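Local atomic coordinates of uronate dehydrogenase (Agrobacterium tumefaciens, PDB entry 3RFX), a protein that oxidises uronic acids such as galacturonate and glucuronate to their aldarolactones, passing a hydride to NAD bound on a Rossmann fold. Residues Gly90-Asn93 with Leu94-Ala98; Arg234-Ile237 with Thr238-Pro242; Asp183-Val186 with Ser187-Glu190; Lys78-Glu81 with Gln82-Gly86; Asn247-Leu250 with Val251-Gly255. The protein carries 1 engineered substitution. All coordinates share one frame; numbering follows the deposited sequence.

Interaction 1. Residues Gly90-Asn93 with Leu94-Ala98; sequences GLYN and LYEAA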
loop_
_atom_site.group_PDB
_atom_site.type_symbol
_atom_site.label_atom_id
_atom_site.label_comp_id
_atom_site.label_asym_id
_atom_site.label_seq_id
_atom_site.Cartn_x
_atom_site.Cartn_y
_atom_site.Cartn_z
ATOM N N GLY A 90 11.688 35.225 -3.709
ATOM C CA GLY A 90 10.348 35.712 -3.966
ATOM C C GLY A 90 9.263 34.983 -3.192
ATOM O O GLY A 90 8.295 35.599 -2.731
ATOM N N LEU A 91 9.408 33.670 -3.061
ATOM C CA LEU A 91 8.420 32.874 -2.334
ATOM C C LEU A 91 8.479 33.181 -0.844
ATOM O O LEU A 91 7.456 33.339 -0.195
ATOM C CB LEU A 91 8.622 31.370 -2.583
ATOM C CG LEU A 91 7.629 30.760 -3.575
ATOM C CD1 LEU A 91 6.234 30.609 -2.970
ATOM C CD2 LEU A 91 7.569 31.606 -4.855
ATOM N N TYR A 92 9.681 33.258 -0.304
ATOM C CA TYR A 92 9.828 33.650 1.093
ATOM C C TYR A 92 9.121 34.988 1.351
ATOM O O TYR A 92 8.317 35.110 2.279
ATOM C CB TYR A 92 11.301 33.715 1.494
ATOM C CG TYR A 92 11.503 34.310 2.873
ATOM C CD1 TYR A 92 11.218 33.569 4.020
ATOM C CD2 TYR A 92 11.948 35.620 3.025
ATOM C CE1 TYR A 92 11.388 34.115 5.279
ATOM C CE2 TYR A 92 12.128 36.172 4.272
ATOM C CZ TYR A 92 11.842 35.416 5.399
ATOM O OH TYR A 92 12.010 35.966 6.649
ATOM N N ASN A 93 9.395 35.985 0.515
ATOM C CA ASN A 93 8.772 37.298 0.683
ATOM C C ASN A 93 7.252 37.258 0.580
ATOM O O ASN A 93 6.548 37.949 1.321
ATOM C CB ASN A 93 9.346 38.304 -0.328
ATOM C CG ASN A 93 10.798 38.631 -0.054
ATOM O OD1 ASN A 93 11.284 38.434 1.062
ATOM N ND2 ASN A 93 11.505 39.134 -1.072
ATOM N N LEU A 94 6.733 36.462 -0.347
ATOM C CA LEU A 94 5.291 36.363 -0.488
ATOM C C LEU A 94 4.658 35.767 0.774
ATOM O O LEU A 94 3.627 36.255 1.235
ATOM C CB LEU A 94 4.903 35.503 -1.695
ATOM C CG LEU A 94 3.401 35.467 -1.984
ATOM C CD1 LEU A 94 2.965 36.763 -2.657
ATOM C CD2 LEU A 94 3.048 34.260 -2.862
ATOM N N TYR A 95 5.262 34.707 1.315
ATOM C CA TYR A 95 4.685 34.037 2.491
ATOM C C TYR A 95 4.778 34.902 3.756
ATOM O O TYR A 95 3.829 34.973 4.549
ATOM C CB TYR A 95 5.233 32.599 2.677
ATOM C CG TYR A 95 4.388 31.656 1.848
ATOM C CD1 TYR A 95 3.336 30.951 2.417
ATOM C CD2 TYR A 95 4.566 31.571 0.465
ATOM C CE1 TYR A 95 2.512 30.135 1.646
ATOM C CE2 TYR A 95 3.750 30.763 -0.315
ATOM C CZ TYR A 95 2.727 30.051 0.274
ATOM O OH TYR A 95 1.916 29.258 -0.502
ATOM N N GLU A 96 5.904 35.585 3.911
ATOM C CA GLU A 96 6.060 36.546 4.999
ATOM C C GLU A 96 5.040 37.684 4.902
ATOM O O GLU A 96 4.461 38.109 5.914
ATOM C CB GLU A 96 7.496 37.073 5.048
ATOM C CG GLU A 96 8.420 36.165 5.825
ATOM C CD GLU A 96 7.910 35.916 7.237
ATOM O OE1 GLU A 96 7.984 36.847 8.062
ATOM O OE2 GLU A 96 7.407 34.806 7.521
ATOM N N ALA A 97 4.798 38.164 3.687
ATOM C CA ALA A 97 3.845 39.246 3.488
ATOM C C ALA A 97 2.427 38.788 3.810
ATOM O O ALA A 97 1.649 39.513 4.439
ATOM C CB ALA A 97 3.928 39.775 2.076
ATOM N N ALA A 98 2.086 37.580 3.382
ATOM C CA ALA A 98 0.773 37.038 3.683
ATOM C C ALA A 98 0.622 36.869 5.193
ATOM O O ALA A 98 -0.433 37.147 5.758
ATOM C CB ALA A 98 0.565 35.697 2.965
#
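Leu94 opens the second half of this helical run by donating its N-H to Gly90 O, 3.0 Å away, while its side chain packs on His70 of strand 67-70. Tyr95 follows one residue on. Its N-H goes to Leu91 O, and the same carbonyl oxygen lies at the edge of the Tyr95 ring, close to its plane; Leu91 CD1 comes alongside at 3.6 Å from Tyr95 CE2, the two side chains pointing the same way. The phenol then reaches Thr158, its OH bonded to OG1. At Glu96, chi1 (-85°) sets CG beside the backbone N and over one face of the Tyr92 ring, 3.9 Å from the centroid, a CH-pi contact displaced toward the hydroxyl side. A bend at chi2 then directs the carboxylate, whose plane is only 15° from that of the ring. Ala97 ends the series with N bonded to Asn93 O at 3.0 Å, its methyl packed on helix 55-62. All this belongs to the helix of a Rossmann beta-alpha-beta unit, between strands 67-70 and 105-111. The Glu96 carboxylate meets Arg99, Tyr150 and Lys265 of the second subunit, so its negative charge is probably well stabilised where the two subunits join.

Interaction 2. Residues Arg234-Ile237 with Thr238-Pro242; sequences RRHI and TETTP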
loop_
_atom_site.group_PDB
_atom_site.type_symbol
_atom_site.label_atom_id
_atom_site.label_comp_id
_atom_site.label_asym_id
_atom_site.label_seq_id
_atom_site.Cartn_x
_atom_site.Cartn_y
_atom_site.Cartn_z
ATOM N N ARG A 234 -6.956 14.686 -30.357
ATOM C CA ARG A 234 -5.968 13.718 -30.842
ATOM C C ARG A 234 -5.791 13.768 -32.366
ATOM O O ARG A 234 -4.663 13.781 -32.867
ATOM C CB ARG A 234 -6.308 12.290 -30.402
ATOM C CG ARG A 234 -5.260 11.264 -30.860
ATOM C CD ARG A 234 -5.500 9.879 -30.270
ATOM N NE ARG A 234 -5.392 9.859 -28.806
ATOM C CZ ARG A 234 -4.267 9.627 -28.137
ATOM N NH1 ARG A 234 -3.129 9.394 -28.795
ATOM N NH2 ARG A 234 -4.277 9.627 -26.807
ATOM N N ARG A 235 -6.892 13.785 -33.106
ATOM C CA ARG A 235 -6.771 13.866 -34.564
ATOM C C ARG A 235 -6.131 15.186 -34.996
ATOM O O ARG A 235 -5.271 15.214 -35.886
ATOM C CB ARG A 235 -8.113 13.666 -35.271
ATOM C CG ARG A 235 -7.927 12.960 -36.614
ATOM C CD ARG A 235 -8.760 13.554 -37.724
ATOM N NE ARG A 235 -8.210 13.197 -39.032
ATOM C CZ ARG A 235 -8.750 13.555 -40.193
ATOM N NH1 ARG A 235 -9.866 14.276 -40.208
ATOM N NH2 ARG A 235 -8.178 13.191 -41.337
ATOM N N HIS A 236 -6.547 16.272 -34.355
ATOM C CA HIS A 236 -5.971 17.593 -34.605
ATOM C C HIS A 236 -4.453 17.551 -34.475
ATOM O O HIS A 236 -3.727 18.103 -35.309
ATOM C CB HIS A 236 -6.587 18.623 -33.642
ATOM C CG HIS A 236 -5.762 19.865 -33.447
ATOM N ND1 HIS A 236 -5.691 20.872 -34.385
ATOM C CD2 HIS A 236 -5.003 20.274 -32.399
ATOM C CE1 HIS A 236 -4.908 21.838 -33.937
ATOM N NE2 HIS A 236 -4.479 21.502 -32.732
ATOM N N ILE A 237 -3.965 16.874 -33.445
ATOM C CA ILE A 237 -2.526 16.770 -33.243
ATOM C C ILE A 237 -1.846 15.930 -34.337
ATOM O O ILE A 237 -0.798 16.318 -34.858
ATOM C CB ILE A 237 -2.189 16.258 -31.821
ATOM C CG1 ILE A 237 -2.432 17.390 -30.811
ATOM C CG2 ILE A 237 -0.737 15.814 -31.738
ATOM C CD1 ILE A 237 -2.597 16.924 -29.415
ATOM N N THR A 238 -2.443 14.798 -34.701
ATOM C CA THR A 238 -1.870 13.985 -35.775
ATOM C C THR A 238 -1.824 14.746 -37.102
ATOM O O THR A 238 -0.949 14.491 -37.933
ATOM C CB THR A 238 -2.640 12.664 -35.999
ATOM O OG1 THR A 238 -3.895 12.942 -36.623
ATOM C CG2 THR A 238 -2.879 11.962 -34.701
ATOM N N GLU A 239 -2.757 15.675 -37.302
ATOM C CA GLU A 239 -2.836 16.391 -38.584
ATOM C C GLU A 239 -2.142 17.755 -38.567
ATOM O O GLU A 239 -2.347 18.575 -39.461
ATOM C CB GLU A 239 -4.292 16.556 -39.039
ATOM C CG GLU A 239 -5.067 15.253 -39.176
ATOM C CD GLU A 239 -4.374 14.216 -40.058
ATOM O OE1 GLU A 239 -3.537 14.584 -40.921
ATOM O OE2 GLU A 239 -4.676 13.015 -39.887
ATOM N N THR A 240 -1.313 18.000 -37.560
ATOM C CA THR A 240 -0.672 19.300 -37.440
ATOM C C THR A 240 0.780 19.224 -36.942
ATOM O O THR A 240 1.488 20.238 -36.901
ATOM C CB THR A 240 -1.509 20.225 -36.519
ATOM O OG1 THR A 240 -1.049 21.574 -36.633
ATOM C CG2 THR A 240 -1.393 19.785 -35.091
ATOM N N THR A 241 1.228 18.026 -36.572
ATOM C CA THR A 241 2.582 17.856 -36.043
ATOM C C THR A 241 3.185 16.564 -36.567
ATOM O O THR A 241 2.460 15.650 -36.927
ATOM C CB THR A 241 2.582 17.787 -34.480
ATOM O OG1 THR A 241 1.797 16.668 -34.045
ATOM C CG2 THR A 241 2.023 19.064 -33.868
ATOM N N PRO A 242 4.522 16.472 -36.593
ATOM C CA PRO A 242 5.132 15.186 -36.949
ATOM C C PRO A 242 4.876 14.146 -35.858
ATOM O O PRO A 242 4.759 14.504 -34.686
ATOM C CB PRO A 242 6.634 15.505 -37.004
ATOM C CG PRO A 242 6.746 16.987 -36.965
ATOM C CD PRO A 242 5.529 17.492 -36.257
#
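Ile237 O takes two hydrogen bonds where Arg234-Ile237 runs out into Thr238-Pro242. Thr241 OG1 donates to it at 2.7 Å and Thr240 N at 3.2 Å, and the two arrive from opposite faces of the carbonyl plane; Thr241 N adds a weak third bond. The hydroxyl is brought there by chi1 of Thr241 (61°), which sets OG1 between its own backbone N and carbonyl carbon and also leaves it 3.5 Å from Ile237 CG2. Ile237 is buried, its side chain packed on Leu176 and Pro170, so the tight part of the contact lies beside the body of the subunit.

Thr238 N still bonds to Arg234 O as in a regular alpha-helix, but Glu239 is the first residue to leave helical backbone angles, making this the C-terminal end of the short helix 234-238. Here a second carbonyl is shared: Arg235 O accepts from Glu239 N at 2.9 Å and from Thr238 OG1 at 2.8 Å.

The outer side is much looser. Arg235 and Glu239, both exposed, form a long salt bridge, with NE of Arg235 3.6 Å from OE2 of Glu239; the guanidinium and carboxylate planes are turned 71° apart, far from the coplanar pairing of a two-pronged bridge. A CH-pi contact of Thr240 CG2 over one face of the His236 ring is doubtful, because that methyl is modelled too close to His236 O. Arg234 turns instead to Glu231, in a salt bridge, and to Tyr173.

Interaction 3. Residues Asp183-Val186 with Ser187-Glu190; sequences DDFV and SLIE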
loop_
_atom_site.group_PDB
_atom_site.type_symbol
_atom_site.label_atom_id
_atom_site.label_comp_id
_atom_site.label_asym_id
_atom_site.label_seq_id
_atom_site.Cartn_x
_atom_site.Cartn_y
_atom_site.Cartn_z
ATOM N N ASP A 183 -10.688 27.124 -18.841
ATOM C CA ASP A 183 -11.928 26.906 -18.094
ATOM C C ASP A 183 -11.709 26.069 -16.835
ATOM O O ASP A 183 -12.275 26.368 -15.780
ATOM C CB ASP A 183 -12.984 26.216 -18.956
ATOM C CG ASP A 183 -13.702 27.172 -19.896
ATOM O OD1 ASP A 183 -13.474 28.398 -19.817
ATOM O OD2 ASP A 183 -14.504 26.681 -20.713
ATOM N N ASP A 184 -10.922 25.002 -16.949
ATOM C CA ASP A 184 -10.713 24.110 -15.801
ATOM C C ASP A 184 -9.810 24.723 -14.733
ATOM O O ASP A 184 -9.986 24.462 -13.545
ATOM C CB ASP A 184 -10.197 22.730 -16.248
ATOM C CG ASP A 184 -11.282 21.885 -16.899
ATOM O OD1 ASP A 184 -12.473 22.093 -16.597
ATOM O OD2 ASP A 184 -10.954 20.995 -17.712
ATOM N N PHE A 185 -8.851 25.553 -15.138
ATOM C CA PHE A 185 -8.009 26.223 -14.155
ATOM C C PHE A 185 -8.848 27.283 -13.431
ATOM O O PHE A 185 -8.768 27.431 -12.212
ATOM C CB PHE A 185 -6.766 26.835 -14.813
ATOM C CG PHE A 185 -5.680 27.212 -13.843
ATOM C CD1 PHE A 185 -5.828 26.994 -12.476
ATOM C CD2 PHE A 185 -4.507 27.787 -14.295
ATOM C CE1 PHE A 185 -4.834 27.346 -11.590
ATOM C CE2 PHE A 185 -3.502 28.145 -13.407
ATOM C CZ PHE A 185 -3.666 27.924 -12.051
ATOM N N VAL A 186 -9.681 27.994 -14.181
ATOM C CA VAL A 186 -10.574 28.973 -13.573
ATOM C C VAL A 186 -11.514 28.314 -12.559
ATOM O O VAL A 186 -11.665 28.803 -11.439
ATOM C CB VAL A 186 -11.372 29.753 -14.626
ATOM C CG1 VAL A 186 -12.452 30.615 -13.953
ATOM C CG2 VAL A 186 -10.415 30.623 -15.444
ATOM N N SER A 187 -12.136 27.204 -12.938
ATOM C CA SER A 187 -13.046 26.530 -12.019
ATOM C C SER A 187 -12.304 25.978 -10.800
ATOM O O SER A 187 -12.856 25.945 -9.698
ATOM C CB SER A 187 -13.847 25.431 -12.722
ATOM O OG SER A 187 -12.992 24.386 -13.141
ATOM N N LEU A 188 -11.052 25.561 -10.978
ATOM C CA LEU A 188 -10.268 25.092 -9.831
ATOM C C LEU A 188 -10.039 26.240 -8.852
ATOM O O LEU A 188 -10.188 26.085 -7.633
ATOM C CB LEU A 188 -8.919 24.507 -10.280
ATOM C CG LEU A 188 -7.952 24.203 -9.129
ATOM C CD1 LEU A 188 -8.534 23.132 -8.200
ATOM C CD2 LEU A 188 -6.571 23.800 -9.643
ATOM N N ILE A 189 -9.665 27.398 -9.386
ATOM C CA ILE A 189 -9.435 28.575 -8.551
ATOM C C ILE A 189 -10.704 28.954 -7.777
ATOM O O ILE A 189 -10.638 29.263 -6.588
ATOM C CB ILE A 189 -8.895 29.766 -9.377
ATOM C CG1 ILE A 189 -7.450 29.485 -9.810
ATOM C CG2 ILE A 189 -8.968 31.068 -8.575
ATOM C CD1 ILE A 189 -6.935 30.425 -10.874
ATOM N N GLU A 190 -11.856 28.896 -8.437
ATOM C CA GLU A 190 -13.128 29.173 -7.762
ATOM C C GLU A 190 -13.404 28.171 -6.633
ATOM O O GLU A 190 -13.850 28.546 -5.542
ATOM C CB GLU A 190 -14.278 29.210 -8.774
ATOM C CG GLU A 190 -14.096 30.343 -9.792
ATOM C CD GLU A 190 -15.036 30.256 -10.980
ATOM O OE1 GLU A 190 -15.582 29.160 -11.245
ATOM O OE2 GLU A 190 -15.212 31.290 -11.662
HETATM O O HOH W 1 -14.472 23.439 -15.322
#
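Phe185 and Ile189, one helical turn apart, make the main apolar contact of this segment. Ile189 CD1 sits over one face of the Phe185 ring, 4.2 Å from its centroid and 27° off the normal, in a CH-pi contact whose shortest approach is 3.8 Å to Phe185 CE1. Leu188 CD2 comes up obliquely to the same ring, 4.3 Å from Phe185 CD1. On another side of the helix the extended Glu190 side chain passes at a slant over Val186, with OE2 3.6 Å from Val186 CG1. Asp184 and Ser187 are joined through a water, which donates to Asp184 OD1 at 2.7 Å and is hydrogen-bonded to Ser187 OG at 2.8 Å.

The frame beneath these side chains is a regular alpha-helix, residues 182-194, in which each of the N-H groups of Ser187 to Glu190 bonds to the carbonyl four residues earlier. It lies against the Rossmann fold: Phe185 packs on Leu15 and Met19 of helix 14-22 and on Ile163, while Leu188 touches Val161 of strand 158-163.

Further out, Phe180 stacks on Phe185, whose side chain is about 7 Å from the bound NAD. The buried Asp184 carboxylate is gripped by several donors: OD2 bonds to Ser207 OG and Asp228 N, and OD1 takes Lys227 N besides the water. Ser187 OG is likewise held by Trp224 NE1, and Asp183 forms a salt bridge with Arg22.

Interaction 4. Residues Lys78-Glu81 with Gln82-Gly86; sequences KPFE and QILQG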
loop_
_atom_site.group_PDB
_atom_site.type_symbol
_atom_site.label_atom_id
_atom_site.label_comp_id
_atom_site.label_asym_id
_atom_site.label_seq_id
_atom_site.Cartn_x
_atom_site.Cartn_y
_atom_site.Cartn_z
ATOM N N LYS A 78 15.970 28.373 -16.443
ATOM C CA LYS A 78 16.808 29.561 -16.561
ATOM C C LYS A 78 17.994 29.389 -15.642
ATOM O O LYS A 78 18.050 28.417 -14.886
ATOM C CB LYS A 78 16.029 30.821 -16.166
ATOM C CG LYS A 78 14.919 31.175 -17.121
ATOM C CD LYS A 78 14.649 32.669 -17.106
ATOM C CE LYS A 78 13.640 33.076 -18.178
ATOM N NZ LYS A 78 14.171 32.875 -19.551
ATOM N N PRO A 79 18.965 30.313 -15.718
ATOM C CA PRO A 79 20.102 30.263 -14.799
ATOM C C PRO A 79 19.653 30.434 -13.348
ATOM O O PRO A 79 18.615 31.046 -13.073
ATOM C CB PRO A 79 20.958 31.460 -15.235
ATOM C CG PRO A 79 20.623 31.636 -16.688
ATOM C CD PRO A 79 19.153 31.326 -16.776
ATOM N N PHE A 80 20.452 29.893 -12.440
ATOM C CA PHE A 80 20.140 29.882 -11.018
ATOM C C PHE A 80 19.841 31.270 -10.461
ATOM O O PHE A 80 18.887 31.444 -9.708
ATOM C CB PHE A 80 21.292 29.240 -10.241
ATOM C CG PHE A 80 21.042 29.131 -8.762
ATOM C CD1 PHE A 80 20.084 28.262 -8.271
ATOM C CD2 PHE A 80 21.771 29.895 -7.866
ATOM C CE1 PHE A 80 19.850 28.157 -6.907
ATOM C CE2 PHE A 80 21.543 29.796 -6.502
ATOM C CZ PHE A 80 20.582 28.924 -6.026
ATOM N N GLU A 81 20.648 32.260 -10.835
ATOM C CA GLU A 81 20.479 33.609 -10.289
ATOM C C GLU A 81 19.051 34.131 -10.443
ATOM O O GLU A 81 18.475 34.683 -9.503
ATOM C CB GLU A 81 21.477 34.589 -10.918
ATOM C CG GLU A 81 22.939 34.328 -10.554
ATOM C CD GLU A 81 23.586 33.209 -11.376
ATOM O OE1 GLU A 81 22.905 32.595 -12.233
ATOM O OE2 GLU A 81 24.793 32.949 -11.162
ATOM N N GLN A 82 18.473 33.956 -11.626
ATOM C CA GLN A 82 17.125 34.446 -11.880
ATOM C C GLN A 82 16.062 33.636 -11.125
ATOM O O GLN A 82 15.051 34.183 -10.689
ATOM C CB GLN A 82 16.826 34.404 -13.378
ATOM C CG GLN A 82 17.869 35.117 -14.227
ATOM C CD GLN A 82 17.574 35.006 -15.704
ATOM O OE1 GLN A 82 16.412 34.938 -16.115
ATOM N NE2 GLN A 82 18.628 34.989 -16.517
ATOM N N ILE A 83 16.280 32.328 -11.025
ATOM C CA ILE A 83 15.363 31.429 -10.318
ATOM C C ILE A 83 15.373 31.774 -8.834
ATOM O O ILE A 83 14.325 31.879 -8.197
ATOM C CB ILE A 83 15.814 29.968 -10.456
ATOM C CG1 ILE A 83 15.888 29.560 -11.924
ATOM C CG2 ILE A 83 14.873 29.021 -9.688
ATOM C CD1 ILE A 83 14.588 29.184 -12.502
ATOM N N LEU A 84 16.575 31.944 -8.300
ATOM C CA LEU A 84 16.768 32.311 -6.897
ATOM C C LEU A 84 15.941 33.540 -6.540
ATOM O O LEU A 84 15.246 33.565 -5.522
ATOM C CB LEU A 84 18.253 32.579 -6.637
ATOM C CG LEU A 84 18.662 32.860 -5.189
ATOM C CD1 LEU A 84 18.533 31.590 -4.354
ATOM C CD2 LEU A 84 20.085 33.403 -5.142
ATOM N N GLN A 85 15.998 34.560 -7.391
ATOM C CA GLN A 85 15.284 35.807 -7.135
ATOM C C GLN A 85 13.762 35.679 -7.198
ATOM O O GLN A 85 13.058 36.133 -6.295
ATOM C CB GLN A 85 15.763 36.906 -8.096
ATOM C CG GLN A 85 17.255 37.203 -7.986
ATOM C CD GLN A 85 17.607 37.985 -6.738
ATOM O OE1 GLN A 85 16.864 38.878 -6.325
ATOM N NE2 GLN A 85 18.744 37.661 -6.133
ATOM N N GLY A 86 13.253 35.065 -8.262
ATOM C CA GLY A 86 11.819 35.013 -8.491
ATOM C C GLY A 86 11.074 33.922 -7.724
ATOM O O GLY A 86 9.917 34.108 -7.335
HETATM O O HOH W 2 15.688 35.487 -18.782
#
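Lys78 and Gln82 meet at the N-terminal start of helix 80-100, the helix of a Rossmann beta-alpha-beta unit, where Pro79 holds the N-cap position. With CG of Gln82 beside the backbone N (chi1 -53°) and the chain extended beyond, the amide is carried back to Pro79: NE2 lies 3.7 Å from Pro79 CD, the two side chains running side by side. The lysine crosses Gln82 obliquely and bends at its end. Gln82 OE1 lies against Lys78 CD, and a water links it to Lys78 NZ, donating to OE1 at 2.8 Å and accepting a weak bond from NZ.

On the buried side, Phe80 CG is turned away from its backbone N (chi1 -178°), sending the ring along the helix to Leu84. Leu84 CB lies over one ring face near its rim, and CD1 approaches Phe80 CZ to 3.8 Å. Beyond, the ring stacks on Tyr92 of the second subunit, and Leu84 packs on its own counterpart there. Gly86, at the far end of the segment, touches NAD. The first turn is slack, since Pro79 O accepts only weak bonds from Gln82 N and Ile83 N, but the next is firm: Leu84 N bonds to Phe80 O at 2.8 Å, with an N-H...O angle of 172°.

Interaction 5. Residues Asn247-Leu250 with Val251-Gly255; sequences NDAL and VRFQG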
loop_
_atom_site.group_PDB
_atom_site.type_symbol
_atom_site.label_atom_id
_atom_site.label_comp_id
_atom_site.label_asym_id
_atom_site.label_seq_id
_atom_site.Cartn_x
_atom_site.Cartn_y
_atom_site.Cartn_z
ATOM N N ASN A 247 11.974 7.712 -28.959
ATOM C CA ASN A 247 13.142 8.054 -28.149
ATOM C C ASN A 247 13.110 9.497 -27.646
ATOM O O ASN A 247 13.952 9.892 -26.843
ATOM C CB ASN A 247 14.433 7.836 -28.945
ATOM C CG ASN A 247 14.663 6.379 -29.297
ATOM O OD1 ASN A 247 14.918 6.046 -30.456
ATOM N ND2 ASN A 247 14.568 5.505 -28.303
ATOM N N ASP A 248 12.147 10.274 -28.139
ATOM C CA ASP A 248 12.015 11.686 -27.793
ATOM C C ASP A 248 11.572 11.848 -26.334
ATOM O O ASP A 248 10.644 11.176 -25.881
ATOM C CB ASP A 248 10.969 12.356 -28.691
ATOM C CG ASP A 248 11.452 12.562 -30.115
ATOM O OD1 ASP A 248 12.671 12.408 -30.368
ATOM O OD2 ASP A 248 10.602 12.891 -30.986
ATOM N N ALA A 249 12.238 12.735 -25.602
ATOM C CA ALA A 249 11.847 13.023 -24.221
ATOM C C ALA A 249 10.377 13.434 -24.144
ATOM O O ALA A 249 9.697 13.177 -23.143
ATOM C CB ALA A 249 12.740 14.117 -23.628
ATOM N N LEU A 250 9.895 14.073 -25.208
ATOM C CA LEU A 250 8.497 14.482 -25.317
ATOM C C LEU A 250 7.493 13.362 -25.024
ATOM O O LEU A 250 6.391 13.631 -24.540
ATOM C CB LEU A 250 8.198 15.047 -26.711
ATOM C CG LEU A 250 6.739 15.464 -26.952
ATOM C CD1 LEU A 250 6.427 16.785 -26.257
ATOM C CD2 LEU A 250 6.439 15.564 -28.447
ATOM N N VAL A 251 7.857 12.119 -25.336
ATOM C CA VAL A 251 6.982 10.992 -25.035
ATOM C C VAL A 251 7.567 9.987 -24.033
ATOM O O VAL A 251 7.007 8.910 -23.843
ATOM C CB VAL A 251 6.558 10.252 -26.310
ATOM C CG1 VAL A 251 5.698 11.177 -27.199
ATOM C CG2 VAL A 251 7.792 9.743 -27.072
ATOM N N ARG A 252 8.680 10.329 -23.393
ATOM C CA ARG A 252 9.308 9.406 -22.443
ATOM C C ARG A 252 9.221 9.861 -20.988
ATOM O O ARG A 252 9.125 9.033 -20.077
ATOM C CB ARG A 252 10.773 9.170 -22.811
ATOM C CG ARG A 252 10.949 8.265 -24.039
ATOM C CD ARG A 252 12.408 8.235 -24.468
ATOM N NE ARG A 252 13.291 7.861 -23.361
ATOM C CZ ARG A 252 14.618 7.981 -23.376
ATOM N NH1 ARG A 252 15.240 8.462 -24.448
ATOM N NH2 ARG A 252 15.324 7.620 -22.318
ATOM N N PHE A 253 9.262 11.173 -20.786
ATOM C CA PHE A 253 9.331 11.751 -19.446
ATOM C C PHE A 253 8.199 12.722 -19.212
ATOM O O PHE A 253 7.808 13.467 -20.114
ATOM C CB PHE A 253 10.671 12.451 -19.227
ATOM C CG PHE A 253 11.845 11.523 -19.297
ATOM C CD1 PHE A 253 12.206 10.760 -18.199
ATOM C CD2 PHE A 253 12.571 11.394 -20.471
ATOM C CE1 PHE A 253 13.288 9.897 -18.258
ATOM C CE2 PHE A 253 13.651 10.533 -20.536
ATOM C CZ PHE A 253 14.006 9.781 -19.433
ATOM N N GLN A 254 7.668 12.727 -17.992
ATOM C CA GLN A 254 6.532 13.595 -17.700
ATOM C C GLN A 254 6.862 15.085 -17.857
ATOM O O GLN A 254 5.994 15.883 -18.227
ATOM C CB GLN A 254 5.945 13.258 -16.321
ATOM C CG GLN A 254 5.393 11.832 -16.323
ATOM C CD GLN A 254 4.443 11.547 -15.181
ATOM O OE1 GLN A 254 3.898 12.468 -14.573
ATOM N NE2 GLN A 254 4.226 10.264 -14.898
ATOM N N GLY A 255 8.121 15.438 -17.625
ATOM C CA GLY A 255 8.600 16.796 -17.835
ATOM C C GLY A 255 8.937 17.110 -19.287
ATOM O O GLY A 255 9.327 18.235 -19.616
#
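The long C-terminal segment that follows helix 234-238 makes a compact turn here, with Asn247-Leu250 folding against Val251-Gly255. Arg252 closes its outer side: NH1 donates to Asn247 O at 3.1 Å with an N-H...O angle of 161°, and the oxygen lies at the edge of the guanidinium, close to its plane. A bend at chi3 (54°) brings the group round to that carbonyl, with Arg252 CD also 3.3 Å from Asn247 O.

Within the turn, the backbone supplies three further bonds. Val251 N reaches Asp248 O at 3.0 Å. Ala249 O is shared by two donors, Arg252 N at 3.0 Å and Phe253 N at 3.1 Å. These i to i+3 and i to i+4 bonds close a tight turn, while Phe253 itself is extended.

Side-chain contact is sparse. Ala249 CA lies at the edge of the Phe253 ring, near its plane, and Phe253 CD2 makes a separate apolar contact with Ala249 CB at 4.2 Å. Val251 is buried; its CG2 lies 3.4 Å from Asp248 O, while the side chain packs on Pro244 and on Pro196 of the third subunit. The turn is also stitched to the segment around Gln120, whose NE2 bonds to both Leu250 O and Phe253 O. Asp248 turns its carboxylate back to the chain just before it, OD2 accepting from Asp245 N.

From the N terminus the order is interaction 4, interaction 1, interaction 3, interaction 2 and interaction 5. Each closes a local turn before the next begins; none nest or cross. Interactions 4 and 1 share helix 80-100, within the beta-alpha-beta unit of strands 67-70 and 105-111; they touch through Leu91 CD2 and Gly86 O, and both face the second subunit. Interaction 3, its centre about 29 Å from that of interaction 4 and on the opposite side of the chain's centre, lies where helix 182-194 packs on helix 14-22 and strand 158-163. Interactions 2 and 5, with centres about 17 Å apart, mark the end of helix 234-238 and a later turn, both reaching the third subunit.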